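Local coordinates for tyrosine-protein kinase receptor torso (Bombyx mori, PDB 5AOQ) that is the extracellular part of a receptor tyrosine kinase that binds prothoracicotropic hormone and activates MAPK signalling, probably inducing ecdysone production to initiate metamorphosis, at residues Lys47-Phe50 with Glu51-Gly54; Trp206-Ala209 with His210-Phe213; Pro248-Phe251 with Leu252-Glu256. One frame throughout, in Å; residues are numbered along the deposited sequence.

Contact 1 of 3, residues Lys47-Phe50 with Glu51-Gly54; sequences KTNF and EETG
The side-chain amide of Asn49 and the carboxylate of Glu52 are stacked almost parallel, their planes 8° apart, although the two side chains themselves cross at about a right angle. The amide belongs to an Asx turn on the surface of the first FN3 domain. Over it lies the outer half of the Glu52 chain: Asn49 ND2 is 3.3 Å from Glu52 CG. Neither Glu52 oxygen is hydrogen-bonded to ND2, so this is flat packing of polar groups. The amide oxygen does the bonding. Asn49 OD1 closes the Asx turn by accepting the backbone N-H of Glu51 at 2.9 Å from Glu51 N, a bent bond with the donor tilted 15° from the carbonyl plane. A second, weak bond reaches the same oxygen from the N of Glu52. The first torsion of Asn49 (chi1 -163°) carries CG away from its own N and beside its carbonyl carbon, which points the amide along the onward chain. There, Glu51 and Glu52 take the two corners of a turn close to type I.

The turn lies between helix 27-38 and strand 55-56. Phe50 faces the other way and buries its ring among Leu23, Leu26, Val30, Leu131 and Trp134, joining the turn to the N-terminal helices and to strand 134-140. Gly54, at the far end, bonds through its backbone to Trp134. The main chain of Asn49 is held separately from its amide, by a hydroxyl on which a weak bond to Leu131 O also draws: Thr53 OG1, set beside its own backbone N, gives its hydrogen to Asn49 O at 2.8 Å, in the carbonyl plane.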
ATOM      1  N   LYS A  47      14.209  -8.779 -24.968  1.00 46.13           N
ATOM      2  CA  LYS A  47      13.775  -9.805 -25.909  1.00 44.91           C
ATOM      3  C   LYS A  47      13.326 -11.075 -25.195  1.00 43.58           C
ATOM      4  O   LYS A  47      13.616 -12.186 -25.638  1.00 43.21           O
ATOM      5  CB  LYS A  47      14.890 -10.105 -26.911  1.00 45.99           C
ATOM      6  CG  LYS A  47      15.495  -8.849 -27.537  1.00 47.72           C
ATOM      7  CD  LYS A  47      14.423  -8.015 -28.244  1.00 47.38           C
ATOM      8  CE  LYS A  47      14.972  -6.701 -28.771  1.00 52.38           C
ATOM      9  NZ  LYS A  47      13.920  -5.905 -29.465  1.00 52.37           N
ATOM     10  N   THR A  48      12.615 -10.894 -24.087  1.00 36.08           N
ATOM     11  CA  THR A  48      12.054 -12.017 -23.350  1.00 35.03           C
ATOM     12  C   THR A  48      10.762 -12.474 -24.016  1.00 34.16           C
ATOM     13  O   THR A  48       9.795 -11.716 -24.113  1.00 34.41           O
ATOM     14  CB  THR A  48      11.763 -11.651 -21.879  1.00 35.58           C
ATOM     15  OG1 THR A  48      12.936 -11.091 -21.276  1.00 37.00           O
ATOM     16  CG2 THR A  48      11.323 -12.881 -21.093  1.00 34.74           C
ATOM     17  N   ASN A  49      10.765 -13.722 -24.472  1.00 36.26           N
ATOM     18  CA  ASN A  49       9.632 -14.314 -25.172  1.00 35.96           C
ATOM     19  C   ASN A  49       9.309 -15.689 -24.597  1.00 35.38           C
ATOM     20  O   ASN A  49      10.099 -16.624 -24.722  1.00 35.49           O
ATOM     21  CB  ASN A  49       9.937 -14.420 -26.670  1.00 36.57           C
ATOM     22  CG  ASN A  49       8.694 -14.637 -27.511  1.00 36.95           C
ATOM     23  OD1 ASN A  49       7.752 -15.306 -27.091  1.00 36.73           O
ATOM     24  ND2 ASN A  49       8.692 -14.075 -28.715  1.00 37.89           N
ATOM     25  N   PHE A  50       8.145 -15.808 -23.964  1.00 28.29           N
ATOM     26  CA  PHE A  50       7.736 -17.068 -23.352  1.00 27.98           C
ATOM     27  C   PHE A  50       7.142 -18.037 -24.368  1.00 28.36           C
ATOM     28  O   PHE A  50       7.072 -19.241 -24.119  1.00 28.30           O
ATOM     29  CB  PHE A  50       6.719 -16.815 -22.239  1.00 28.35           C
ATOM     30  CG  PHE A  50       7.325 -16.298 -20.969  1.00 28.64           C
ATOM     31  CD1 PHE A  50       7.781 -17.176 -20.002  1.00 28.91           C
ATOM     32  CD2 PHE A  50       7.439 -14.938 -20.739  1.00 29.28           C
ATOM     33  CE1 PHE A  50       8.337 -16.710 -18.830  1.00 29.81           C
ATOM     34  CE2 PHE A  50       7.996 -14.465 -19.567  1.00 30.25           C
ATOM     35  CZ  PHE A  50       8.445 -15.353 -18.612  1.00 30.52           C
ATOM     36  N   GLU A  51       6.717 -17.509 -25.510  1.00 29.07           N
ATOM     37  CA  GLU A  51       6.064 -18.318 -26.530  1.00 30.11           C
ATOM     38  C   GLU A  51       7.081 -18.954 -27.477  1.00 30.60           C
ATOM     39  O   GLU A  51       6.745 -19.865 -28.231  1.00 31.85           O
ATOM     40  CB  GLU A  51       5.057 -17.463 -27.302  1.00 31.16           C
ATOM     41  CG  GLU A  51       3.816 -17.125 -26.480  1.00 31.51           C
ATOM     42  CD  GLU A  51       2.847 -16.212 -27.206  1.00 32.82           C
ATOM     43  OE1 GLU A  51       3.285 -15.155 -27.705  1.00 32.65           O
ATOM     44  OE2 GLU A  51       1.646 -16.549 -27.268  1.00 34.25           O
ATOM     45  N   GLU A  52       8.321 -18.475 -27.422  1.00 53.52           N
ATOM     46  CA  GLU A  52       9.403 -19.020 -28.240  1.00 52.61           C
ATOM     47  C   GLU A  52      10.297 -19.963 -27.439  1.00 52.12           C
ATOM     48  O   GLU A  52      11.271 -20.500 -27.968  1.00 53.27           O
ATOM     49  CB  GLU A  52      10.253 -17.894 -28.834  1.00 53.06           C
ATOM     50  CG  GLU A  52       9.548 -17.074 -29.899  1.00 55.43           C
ATOM     51  CD  GLU A  52      10.465 -16.049 -30.541  1.00 55.74           C
ATOM     52  OE1 GLU A  52      11.497 -15.707 -29.926  1.00 54.32           O
ATOM     53  OE2 GLU A  52      10.152 -15.584 -31.657  1.00 56.97           O
ATOM     54  N   THR A  53       9.964 -20.166 -26.168  1.00 29.32           N
ATOM     55  CA  THR A  53      10.766 -21.010 -25.290  1.00 29.34           C
ATOM     56  C   THR A  53      10.262 -22.449 -25.304  1.00 29.30           C
ATOM     57  O   THR A  53       9.059 -22.690 -25.401  1.00 29.49           O
ATOM     58  CB  THR A  53      10.747 -20.481 -23.842  1.00 28.65           C
ATOM     59  OG1 THR A  53      10.999 -19.071 -23.842  1.00 28.71           O
ATOM     60  CG2 THR A  53      11.798 -21.185 -22.995  1.00 29.13           C
ATOM     61  N   GLY A  54      11.192 -23.397 -25.205  1.00 30.12           N
ATOM     62  CA  GLY A  54      10.866 -24.810 -25.281  1.00 30.45           C
ATOM     63  C   GLY A  54      10.983 -25.513 -23.941  1.00 29.73           C
ATOM     64  O   GLY A  54      10.962 -24.872 -22.892  1.00 29.10           O
TER

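Contact 2 of 3, residues Trp206-Ala209 with His210-Phe213; sequences WPTA and HPSF
Two first torsions set the side chains of Thr208 and His210 around the bend. In Thr208 (chi1 64°) the hydroxyl sits between its own N and carbonyl carbon, and OG1 thereby faces the chain that returns from His210 to Pro211. In His210 (chi1 -50°) CG stays beside the backbone N, and the ring swings back over the preceding peptide. The carbonyl oxygen of Ala209 then lies over one face of the imidazole, with His210 CG 3.1 Å from Ala209 O. His210 ND1 is about as close to that oxygen, but the angle is poor and no hydrogen bond results. The methyl of Ala209 reaches the ring as well, its CB 3.8 Å from His210 CD2.

Residues 208-211 form a beta turn close to type VIII, with Ala209 in a helical and His210 in an extended conformation. Proline suits the last place of such a turn, which needs no N-H from that residue. Thr208 OG1 lies 3.4 Å from Pro211 N, an atom with no hydrogen to offer, and 3.3 Å from His210 C. In the second FN3 domain this bend carries the chain from edge strand 198-205 of one sheet to edge strand 212-218 of the other, the C'-to-E connection of the sandwich. Pro211 is buried against Trp179 and Phe189, while Phe213 packs between the sheets on Ile191 and Ala203. The side chains of Lys204 and Asp190, both implicated in hormone binding, are each about 11 Å away, from Thr208 and Pro211 respectively. Pro207 rests on Cys188, whose disulfide partner is Cys66.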
ATOM      1  N   TRP A 206      15.548 -17.796   6.056  1.00 53.97           N
ATOM      2  CA  TRP A 206      15.701 -18.939   5.165  1.00 59.18           C
ATOM      3  C   TRP A 206      16.258 -20.116   5.962  1.00 61.67           C
ATOM      4  O   TRP A 206      16.729 -19.930   7.081  1.00 59.05           O
ATOM      5  CB  TRP A 206      16.629 -18.580   4.001  1.00 61.27           C
ATOM      6  CG  TRP A 206      16.213 -17.357   3.252  1.00 59.25           C
ATOM      7  CD1 TRP A 206      16.729 -16.102   3.379  1.00 56.18           C
ATOM      8  CD2 TRP A 206      15.188 -17.272   2.257  1.00 60.85           C
ATOM      9  NE1 TRP A 206      16.089 -15.239   2.524  1.00 55.96           N
ATOM     10  CE2 TRP A 206      15.138 -15.932   1.824  1.00 58.64           C
ATOM     11  CE3 TRP A 206      14.307 -18.198   1.691  1.00 64.44           C
ATOM     12  CZ2 TRP A 206      14.243 -15.497   0.851  1.00 59.78           C
ATOM     13  CZ3 TRP A 206      13.419 -17.763   0.726  1.00 65.37           C
ATOM     14  CH2 TRP A 206      13.393 -16.425   0.315  1.00 62.98           C
ATOM     15  N   PRO A 207      16.214 -21.335   5.397  1.00 62.44           N
ATOM     16  CA  PRO A 207      16.597 -22.464   6.253  1.00 65.43           C
ATOM     17  C   PRO A 207      18.089 -22.482   6.581  1.00 66.05           C
ATOM     18  O   PRO A 207      18.920 -22.565   5.676  1.00 69.43           O
ATOM     19  CB  PRO A 207      16.201 -23.686   5.420  1.00 72.40           C
ATOM     20  CG  PRO A 207      16.244 -23.224   4.014  1.00 73.66           C
ATOM     21  CD  PRO A 207      15.954 -21.752   4.007  1.00 67.14           C
ATOM     22  N   THR A 208      18.408 -22.398   7.870  1.00 67.67           N
ATOM     23  CA  THR A 208      19.788 -22.440   8.340  1.00 68.39           C
ATOM     24  C   THR A 208      19.978 -23.575   9.336  1.00 71.66           C
ATOM     25  O   THR A 208      19.007 -24.164   9.813  1.00 72.45           O
ATOM     26  CB  THR A 208      20.201 -21.114   9.010  1.00 62.16           C
ATOM     27  OG1 THR A 208      19.405 -20.897  10.181  1.00 58.36           O
ATOM     28  CG2 THR A 208      20.019 -19.947   8.053  1.00 59.58           C
ATOM     29  N   ALA A 209      21.234 -23.876   9.650  1.00 90.83           N
ATOM     30  CA  ALA A 209      21.550 -24.901  10.636  1.00 94.38           C
ATOM     31  C   ALA A 209      21.038 -24.478  12.005  1.00 89.14           C
ATOM     32  O   ALA A 209      20.496 -25.288  12.757  1.00 91.34           O
ATOM     33  CB  ALA A 209      23.048 -25.155  10.679  1.00 98.07           C
ATOM     34  N   HIS A 210      21.219 -23.198  12.320  1.00 70.28           N
ATOM     35  CA  HIS A 210      20.751 -22.635  13.581  1.00 65.50           C
ATOM     36  C   HIS A 210      20.277 -21.199  13.355  1.00 59.64           C
ATOM     37  O   HIS A 210      21.080 -20.327  13.022  1.00 57.69           O
ATOM     38  CB  HIS A 210      21.858 -22.677  14.634  1.00 65.54           C
ATOM     39  CG  HIS A 210      22.501 -24.022  14.774  1.00 72.14           C
ATOM     40  ND1 HIS A 210      21.891 -25.073  15.423  1.00 75.63           N
ATOM     41  CD2 HIS A 210      23.695 -24.490  14.339  1.00 76.76           C
ATOM     42  CE1 HIS A 210      22.683 -26.130  15.387  1.00 82.14           C
ATOM     43  NE2 HIS A 210      23.785 -25.803  14.736  1.00 82.99           N
ATOM     44  N   PRO A 211      18.969 -20.945  13.534  1.00 54.65           N
ATOM     45  CA  PRO A 211      18.446 -19.604  13.255  1.00 50.14           C
ATOM     46  C   PRO A 211      18.869 -18.573  14.293  1.00 46.18           C
ATOM     47  O   PRO A 211      19.077 -18.914  15.459  1.00 46.25           O
ATOM     48  CB  PRO A 211      16.931 -19.810  13.283  1.00 50.36           C
ATOM     49  CG  PRO A 211      16.735 -20.940  14.223  1.00 53.28           C
ATOM     50  CD  PRO A 211      17.911 -21.853  14.013  1.00 57.05           C
ATOM     51  N   SER A 212      18.991 -17.323  13.863  1.00 35.45           N
ATOM     52  CA  SER A 212      19.366 -16.231  14.751  1.00 32.33           C
ATOM     53  C   SER A 212      18.742 -14.939  14.258  1.00 30.10           C
ATOM     54  O   SER A 212      18.631 -14.720  13.051  1.00 30.79           O
ATOM     55  CB  SER A 212      20.887 -16.091  14.825  1.00 32.82           C
ATOM     56  OG  SER A 212      21.430 -15.796  13.549  1.00 33.99           O
ATOM     57  N   PHE A 213      18.339 -14.084  15.193  1.00 41.48           N
ATOM     58  CA  PHE A 213      17.692 -12.826  14.843  1.00 40.25           C
ATOM     59  C   PHE A 213      18.296 -11.658  15.605  1.00 38.93           C
ATOM     60  O   PHE A 213      18.309 -11.649  16.833  1.00 38.47           O
ATOM     61  CB  PHE A 213      16.191 -12.912  15.119  1.00 40.58           C
ATOM     62  CG  PHE A 213      15.439 -11.664  14.758  1.00 40.23           C
ATOM     63  CD1 PHE A 213      15.268 -11.304  13.433  1.00 40.77           C
ATOM     64  CD2 PHE A 213      14.896 -10.857  15.740  1.00 40.08           C
ATOM     65  CE1 PHE A 213      14.574 -10.158  13.095  1.00 41.12           C
ATOM     66  CE2 PHE A 213      14.198  -9.711  15.408  1.00 40.75           C
ATOM     67  CZ  PHE A 213      14.039  -9.361  14.084  1.00 41.24           C
TER

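Contact 3 of 3, residues Pro248-Phe251 with Leu252-Glu256; sequences PECF and LNNME
Glu256 lays its side chain across one face of the Phe251 ring. CB begins at the rim, 3.5 Å from Phe251 CZ. CG comes next, 3.7 Å from the ring centroid and 16° off the ring normal, a CH-pi contact over the face. Beyond it the carboxylate lies nearly flat on the ring, the planes 18° apart, with CD above the CE2 side. At the tip, OE1 stays near Phe251 CE2 at 3.3 Å, while OE2 turns toward the backbone carbonyl of Phe251; the two oxygens, both acceptors, are not hydrogen-bonded as modelled. Phe251 has its CG anti to its own N (chi1 -172°), which turns one face of the ring to the returning chain. Phe245 touches the ring too.

The backbone beneath is a helix running out. Leu252 N bonds to Pro248 O at 2.8 Å, nearly straight. The same oxygen has the leucine side chain beside it, with Leu252 CG 3.2 Å from Pro248 O. The next bond, from Asn253 N to Glu249 O, is weak, and Asn254 N then makes a weak bond back to Phe251 O, three residues earlier. Asn254 also places its CB 3.3 Å from Cys250 O. On another side of the helix, Cys250 is buried in its disulfide with Cys244 and packs on Ile165 of strand 159-167. The shift from four-residue to three-residue backbone bonds is typical of the C-terminal end of a short helix, here one tied by a disulfide to the chain following strand 233-240.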
ATOM      1  N   PRO A 248      27.272  -4.594  32.618  1.00 65.10           N
ATOM      2  CA  PRO A 248      28.505  -4.091  33.240  1.00 64.79           C
ATOM      3  C   PRO A 248      29.037  -2.789  32.645  1.00 66.23           C
ATOM      4  O   PRO A 248      29.395  -1.874  33.391  1.00 65.25           O
ATOM      5  CB  PRO A 248      29.503  -5.225  32.991  1.00 66.57           C
ATOM      6  CG  PRO A 248      28.673  -6.442  32.920  1.00 66.46           C
ATOM      7  CD  PRO A 248      27.391  -6.020  32.263  1.00 66.47           C
ATOM      8  N   GLU A 249      29.076  -2.704  31.320  1.00 60.47           N
ATOM      9  CA  GLU A 249      29.622  -1.526  30.657  1.00 62.18           C
ATOM     10  C   GLU A 249      28.706  -0.317  30.835  1.00 61.33           C
ATOM     11  O   GLU A 249      29.149   0.823  30.706  1.00 62.29           O
ATOM     12  CB  GLU A 249      29.857  -1.801  29.172  1.00 65.20           C
ATOM     13  CG  GLU A 249      30.767  -0.772  28.511  1.00 67.25           C
ATOM     14  CD  GLU A 249      31.377  -1.261  27.212  1.00 70.21           C
ATOM     15  OE1 GLU A 249      31.024  -2.371  26.760  1.00 70.92           O
ATOM     16  OE2 GLU A 249      32.219  -0.534  26.643  1.00 72.04           O
ATOM     17  N   CYS A 250      27.433  -0.566  31.127  1.00 59.84           N
ATOM     18  CA  CYS A 250      26.502   0.517  31.428  1.00 59.10           C
ATOM     19  C   CYS A 250      26.729   1.010  32.848  1.00 56.74           C
ATOM     20  O   CYS A 250      26.882   2.208  33.089  1.00 57.15           O
ATOM     21  CB  CYS A 250      25.048   0.066  31.270  1.00 58.61           C
ATOM     22  SG  CYS A 250      23.849   1.417  31.429  1.00 58.62           S
ATOM     23  N   PHE A 251      26.747   0.067  33.784  1.00 71.23           N
ATOM     24  CA  PHE A 251      26.877   0.374  35.202  1.00 68.91           C
ATOM     25  C   PHE A 251      28.207   1.057  35.499  1.00 69.93           C
ATOM     26  O   PHE A 251      28.259   2.040  36.237  1.00 70.10           O
ATOM     27  CB  PHE A 251      26.741  -0.910  36.023  1.00 66.79           C
ATOM     28  CG  PHE A 251      26.662  -0.684  37.505  1.00 64.24           C
ATOM     29  CD1 PHE A 251      25.557  -0.068  38.068  1.00 62.63           C
ATOM     30  CD2 PHE A 251      27.682  -1.109  38.338  1.00 63.72           C
ATOM     31  CE1 PHE A 251      25.480   0.132  39.432  1.00 60.38           C
ATOM     32  CE2 PHE A 251      27.609  -0.913  39.703  1.00 63.35           C
ATOM     33  CZ  PHE A 251      26.506  -0.293  40.250  1.00 59.82           C
ATOM     34  N   LEU A 252      29.282   0.527  34.922  1.00 58.36           N
ATOM     35  CA  LEU A 252      30.616   1.079  35.139  1.00 59.80           C
ATOM     36  C   LEU A 252      30.770   2.486  34.571  1.00 61.76           C
ATOM     37  O   LEU A 252      31.346   3.361  35.219  1.00 62.22           O
ATOM     38  CB  LEU A 252      31.679   0.161  34.532  1.00 61.60           C
ATOM     39  CG  LEU A 252      31.909  -1.170  35.252  1.00 60.41           C
ATOM     40  CD1 LEU A 252      32.861  -2.056  34.463  1.00 62.82           C
ATOM     41  CD2 LEU A 252      32.442  -0.936  36.655  1.00 59.68           C
ATOM     42  N   ASN A 253      30.254   2.705  33.365  1.00 69.51           N
ATOM     43  CA  ASN A 253      30.398   3.995  32.701  1.00 73.46           C
ATOM     44  C   ASN A 253      29.268   4.955  33.076  1.00 74.96           C
ATOM     45  O   ASN A 253      28.951   5.882  32.331  1.00 78.26           O
ATOM     46  CB  ASN A 253      30.438   3.803  31.182  1.00 72.63           C
ATOM     47  CG  ASN A 253      31.672   3.046  30.719  1.00 72.80           C
ATOM     48  OD1 ASN A 253      31.574   2.106  29.931  1.00 73.42           O
ATOM     49  ND2 ASN A 253      32.838   3.446  31.212  1.00 75.02           N
ATOM     50  N   ASN A 254      28.667   4.721  34.239  1.00 70.70           N
ATOM     51  CA  ASN A 254      27.684   5.634  34.812  1.00 71.05           C
ATOM     52  C   ASN A 254      27.813   5.680  36.328  1.00 70.79           C
ATOM     53  O   ASN A 254      28.537   4.880  36.921  1.00 69.67           O
ATOM     54  CB  ASN A 254      26.263   5.218  34.421  1.00 69.20           C
ATOM     55  CG  ASN A 254      25.856   5.735  33.052  1.00 71.99           C
ATOM     56  OD1 ASN A 254      26.241   6.832  32.648  1.00 75.16           O
ATOM     57  ND2 ASN A 254      25.072   4.942  32.332  1.00 72.07           N
ATOM     58  N   MET A 255      27.111   6.619  36.954  1.00 90.33           N
ATOM     59  CA  MET A 255      27.135   6.741  38.405  1.00 89.44           C
ATOM     60  C   MET A 255      26.411   5.547  39.011  1.00 82.02           C
ATOM     61  O   MET A 255      25.472   5.016  38.415  1.00 78.18           O
ATOM     62  CB  MET A 255      26.491   8.053  38.852  1.00 92.50           C
ATOM     63  CG  MET A 255      27.225   9.286  38.351  1.00101.49           C
ATOM     64  SD  MET A 255      26.333  10.818  38.678  1.00105.58           S
ATOM     65  CE  MET A 255      27.322  11.984  37.746  1.00116.99           C
ATOM     66  N   GLU A 256      26.856   5.127  40.192  1.00 60.29           N
ATOM     67  CA  GLU A 256      26.455   3.844  40.760  1.00 57.47           C
ATOM     68  C   GLU A 256      25.807   3.987  42.135  1.00 55.04           C
ATOM     69  O   GLU A 256      26.488   3.905  43.157  1.00 54.32           O
ATOM     70  CB  GLU A 256      27.669   2.919  40.862  1.00 57.64           C
ATOM     71  CG  GLU A 256      28.383   2.685  39.537  1.00 60.09           C
ATOM     72  CD  GLU A 256      29.525   1.695  39.656  1.00 60.51           C
ATOM     73  OE1 GLU A 256      29.834   1.268  40.788  1.00 59.12           O
ATOM     74  OE2 GLU A 256      30.115   1.342  38.613  1.00 62.45           O
TER

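In the fold
None of the three is a true core contact: contacts 1 and 3 lie on the surface, and contact 2 is partly buried through Pro211. They follow one another along an elongated receptor fragment, contacts 1 and 3 with centres about 66 Å apart, and share no helix or strand. Contact 1 belongs to the first FN3 domain and contact 2 to the second, while contact 3 sits on a small helix near the C-terminal end of the modelled chain. Side-chain hydrogen bonds to backbone mark contact 1; contact 2 has no clear hydrogen bond and consists of close packing round a proline-ended turn; contact 3 combines helical backbone bonds with a CH-pi contact.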